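Local coordinates for DHHA1 domain protein (Clostridium perfringens, PDB 3KEW) that is probably an editing-type relative of alanyl-tRNA synthetase that hydrolyses mischarged tRNA, and binds a zinc ion, at residues 5-13 against 196-205. Numbering follows the deposited sequence.
Sequences KLYYEDQYI and CGVHPRNTRD
Gln11 and Tyr12 reach across to the loop 196-205 and show how two irregular segments can be joined by side chains that bond to backbone. The buried middle is close-packed. Gln11 CB rests on Val198 CG1 at 3.7 Å, and the chain, bent at chi2 (-92°), turns its amide so that NE2 gives a hydrogen bond to His199 O (3.1 Å), with that oxygen in the amide plane. Beside it Val198 CG2 meets Tyr7 CD2 at 4.2 Å.

Toward the partly exposed sides, the hydroxyl of Tyr12 is gripped twice near the ring plane: Arg201 N donates to OH along a nearly straight 2.8 Å bond, and OH donates to Asp205 OD1 at 2.5 Å, meeting that oxygen from above a carboxylate set perpendicular to the ring. At the other end Tyr8 OH donates to Cys196 O (2.7 Å). Exposed Arg201 lays CG beside Tyr12 CE1 and sends NE to Gln11 OE1 (3.2 Å), approaching from above the carbonyl plane, while NH2 makes a salt bridge to Asp10 OD2 (3.4 Å). That same OD2 accepts from Tyr12 N in an Asx turn.

The contact links the loop leading into barrel strand 15-26 with the loop between strands 191-194 and 209-217, close to the zinc site of His98, His102 and Cys195; helix 88-112 packs against Tyr7, Val198 and Pro200, and strand 156-159 against Gln11 and His199.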
loop_
_atom_site.group_PDB
_atom_site.type_symbol
_atom_site.label_atom_id
_atom_site.label_comp_id
_atom_site.label_asym_id
_atom_site.label_seq_id
_atom_site.Cartn_x
_atom_site.Cartn_y
_atom_site.Cartn_z
ATOM N N LYS A 5 13.881 -6.956 3.767
ATOM C CA LYS A 5 12.690 -6.486 3.047
ATOM C C LYS A 5 12.835 -5.011 2.645
ATOM O O LYS A 5 12.531 -4.095 3.420
ATOM C CB LYS A 5 11.409 -6.769 3.848
ATOM C CG LYS A 5 11.308 -8.244 4.248
ATOM C CD LYS A 5 10.012 -8.641 4.928
ATOM C CE LYS A 5 9.858 -8.081 6.324
ATOM N NZ LYS A 5 8.668 -8.708 6.969
ATOM N N LEU A 6 13.298 -4.814 1.413
ATOM C CA LEU A 6 13.661 -3.494 0.879
ATOM C C LEU A 6 12.490 -2.523 0.727
ATOM O O LEU A 6 12.661 -1.317 0.915
ATOM C CB LEU A 6 14.413 -3.646 -0.451
ATOM C CG LEU A 6 15.836 -4.226 -0.366
ATOM C CD1 LEU A 6 16.365 -4.585 -1.741
ATOM C CD2 LEU A 6 16.786 -3.251 0.336
ATOM N N TYR A 7 11.308 -3.068 0.428
ATOM C CA TYR A 7 10.069 -2.296 0.270
ATOM C C TYR A 7 9.685 -1.453 1.485
ATOM O O TYR A 7 8.999 -0.443 1.343
ATOM C CB TYR A 7 8.902 -3.197 -0.180
ATOM C CG TYR A 7 8.659 -4.459 0.629
ATOM C CD1 TYR A 7 9.120 -5.700 0.180
ATOM C CD2 TYR A 7 7.937 -4.418 1.825
ATOM C CE1 TYR A 7 8.891 -6.857 0.913
ATOM C CE2 TYR A 7 7.710 -5.561 2.560
ATOM C CZ TYR A 7 8.188 -6.775 2.102
ATOM O OH TYR A 7 7.939 -7.910 2.834
ATOM N N TYR A 8 10.115 -1.876 2.674
ATOM C CA TYR A 8 9.921 -1.100 3.898
ATOM C C TYR A 8 11.110 -0.186 4.242
ATOM O O TYR A 8 11.049 0.567 5.213
ATOM C CB TYR A 8 9.633 -2.017 5.089
ATOM C CG TYR A 8 8.230 -2.597 5.167
ATOM C CD1 TYR A 8 8.019 -3.872 5.708
ATOM C CD2 TYR A 8 7.113 -1.883 4.705
ATOM C CE1 TYR A 8 6.736 -4.420 5.804
ATOM C CE2 TYR A 8 5.815 -2.430 4.784
ATOM C CZ TYR A 8 5.639 -3.699 5.334
ATOM O OH TYR A 8 4.378 -4.250 5.423
ATOM N N GLU A 9 12.186 -0.265 3.458
ATOM C CA GLU A 9 13.363 0.583 3.669
ATOM C C GLU A 9 13.359 1.771 2.709
ATOM O O GLU A 9 13.555 2.918 3.122
ATOM C CB GLU A 9 14.665 -0.226 3.529
ATOM C CG GLU A 9 14.852 -1.350 4.570
ATOM C CD GLU A 9 14.667 -0.873 6.003
ATOM O OE1 GLU A 9 15.273 0.152 6.383
ATOM O OE2 GLU A 9 13.906 -1.528 6.751
ATOM N N ASP A 10 13.136 1.467 1.434
ATOM C CA ASP A 10 12.962 2.458 0.379
ATOM C C ASP A 10 11.928 1.925 -0.606
ATOM O O ASP A 10 12.210 1.035 -1.412
ATOM C CB ASP A 10 14.296 2.737 -0.324
ATOM C CG ASP A 10 14.206 3.844 -1.379
ATOM O OD1 ASP A 10 15.269 4.181 -1.929
ATOM O OD2 ASP A 10 13.104 4.383 -1.665
ATOM N N GLN A 11 10.734 2.498 -0.550
ATOM C CA GLN A 11 9.612 2.028 -1.363
ATOM C C GLN A 11 9.718 2.386 -2.847
ATOM O O GLN A 11 8.912 1.931 -3.642
ATOM C CB GLN A 11 8.279 2.524 -0.788
ATOM C CG GLN A 11 8.161 4.023 -0.611
ATOM C CD GLN A 11 8.575 4.482 0.769
ATOM O OE1 GLN A 11 9.756 4.453 1.115
ATOM N NE2 GLN A 11 7.608 4.918 1.563
ATOM N N TYR A 12 10.710 3.200 -3.207
ATOM C CA TYR A 12 10.911 3.612 -4.592
ATOM C C TYR A 12 11.955 2.794 -5.335
ATOM O O TYR A 12 12.168 3.023 -6.523
ATOM C CB TYR A 12 11.245 5.100 -4.684
ATOM C CG TYR A 12 10.078 5.994 -4.345
ATOM C CD1 TYR A 12 9.972 6.583 -3.085
ATOM C CD2 TYR A 12 9.076 6.247 -5.278
ATOM C CE1 TYR A 12 8.907 7.397 -2.768
ATOM C CE2 TYR A 12 7.992 7.056 -4.960
ATOM C CZ TYR A 12 7.920 7.633 -3.707
ATOM O OH TYR A 12 6.856 8.448 -3.380
ATOM N N ILE A 13 12.595 1.846 -4.647
ATOM C CA ILE A 13 13.518 0.914 -5.296
ATOM C C ILE A 13 12.711 0.020 -6.232
ATOM O O ILE A 13 11.806 -0.695 -5.789
ATOM C CB ILE A 13 14.320 0.043 -4.274
ATOM C CG1 ILE A 13 15.295 0.898 -3.463
ATOM C CG2 ILE A 13 15.084 -1.092 -4.983
ATOM C CD1 ILE A 13 15.945 0.148 -2.314
ATOM N N CYS A 196 0.281 -1.545 7.250
ATOM C CA CYS A 196 1.320 -2.407 6.679
ATOM C C CYS A 196 1.476 -2.187 5.176
ATOM O O CYS A 196 2.165 -2.956 4.492
ATOM C CB CYS A 196 0.965 -3.884 6.911
ATOM S SG CYS A 196 0.982 -4.386 8.631
ATOM N N GLY A 197 0.819 -1.156 4.652
ATOM C CA GLY A 197 0.907 -0.858 3.228
ATOM C C GLY A 197 2.245 -0.273 2.814
ATOM O O GLY A 197 3.058 0.124 3.656
ATOM N N VAL A 198 2.470 -0.255 1.506
ATOM C CA VAL A 198 3.583 0.467 0.890
ATOM C C VAL A 198 3.023 1.723 0.201
ATOM O O VAL A 198 2.287 1.636 -0.789
ATOM C CB VAL A 198 4.393 -0.461 -0.074
ATOM C CG1 VAL A 198 5.319 0.339 -0.995
ATOM C CG2 VAL A 198 5.209 -1.472 0.751
ATOM N N HIS A 199 3.366 2.879 0.762
ATOM C CA HIS A 199 2.823 4.167 0.344
ATOM C C HIS A 199 3.860 5.045 -0.380
ATOM O O HIS A 199 5.069 4.878 -0.176
ATOM C CB HIS A 199 2.285 4.901 1.582
ATOM C CG HIS A 199 1.051 4.275 2.153
ATOM N ND1 HIS A 199 -0.213 4.763 1.903
ATOM C CD2 HIS A 199 0.884 3.177 2.930
ATOM C CE1 HIS A 199 -1.105 4.004 2.515
ATOM N NE2 HIS A 199 -0.466 3.032 3.142
ATOM N N PRO A 200 3.395 5.983 -1.238
ATOM C CA PRO A 200 4.297 7.026 -1.735
ATOM C C PRO A 200 4.785 7.915 -0.584
ATOM O O PRO A 200 4.226 7.860 0.503
ATOM C CB PRO A 200 3.412 7.828 -2.703
ATOM C CG PRO A 200 2.294 6.887 -3.079
ATOM C CD PRO A 200 2.044 6.117 -1.816
ATOM N N ARG A 201 5.833 8.698 -0.811
ATOM C CA ARG A 201 6.424 9.490 0.272
ATOM C C ARG A 201 5.874 10.901 0.349
ATOM O O ARG A 201 6.238 11.663 1.248
ATOM C CB ARG A 201 7.950 9.532 0.164
ATOM C CG ARG A 201 8.640 8.348 0.824
ATOM C CD ARG A 201 10.117 8.628 1.024
ATOM N NE ARG A 201 10.906 7.401 0.950
ATOM C CZ ARG A 201 12.179 7.299 1.313
ATOM N NH1 ARG A 201 12.830 8.353 1.792
ATOM N NH2 ARG A 201 12.799 6.132 1.202
ATOM N N ASN A 202 5.012 11.243 -0.600
ATOM C CA ASN A 202 4.294 12.513 -0.568
ATOM C C ASN A 202 2.916 12.426 -1.223
ATOM O O ASN A 202 2.642 11.493 -1.991
ATOM C CB ASN A 202 5.146 13.649 -1.163
ATOM C CG ASN A 202 5.661 13.347 -2.563
ATOM O OD1 ASN A 202 4.890 13.104 -3.496
ATOM N ND2 ASN A 202 6.980 13.384 -2.719
ATOM N N THR A 203 2.049 13.391 -0.922
ATOM C CA THR A 203 0.706 13.431 -1.533
ATOM C C THR A 203 0.718 13.850 -3.019
ATOM O O THR A 203 -0.184 13.476 -3.775
ATOM C CB THR A 203 -0.284 14.309 -0.726
ATOM O OG1 THR A 203 0.224 15.648 -0.631
ATOM C CG2 THR A 203 -0.521 13.729 0.700
ATOM N N ARG A 204 1.744 14.600 -3.438
ATOM C CA ARG A 204 1.900 15.007 -4.850
ATOM C C ARG A 204 2.009 13.810 -5.789
ATOM O O ARG A 204 1.510 13.855 -6.915
ATOM C CB ARG A 204 3.103 15.948 -5.022
ATOM C CG ARG A 204 3.348 16.527 -6.424
ATOM C CD ARG A 204 2.128 17.213 -7.038
ATOM N NE ARG A 204 2.359 17.577 -8.439
ATOM C CZ ARG A 204 2.208 16.755 -9.479
ATOM N NH1 ARG A 204 1.820 15.494 -9.307
ATOM N NH2 ARG A 204 2.447 17.201 -10.705
ATOM N N ASP A 205 2.634 12.732 -5.304
ATOM C CA ASP A 205 2.722 11.461 -6.036
ATOM C C ASP A 205 1.383 10.835 -6.433
ATOM O O ASP A 205 1.339 9.982 -7.321
ATOM C CB ASP A 205 3.541 10.447 -5.236
ATOM C CG ASP A 205 5.026 10.501 -5.554
ATOM O OD1 ASP A 205 5.699 9.462 -5.394
ATOM O OD2 ASP A 205 5.526 11.568 -5.972
#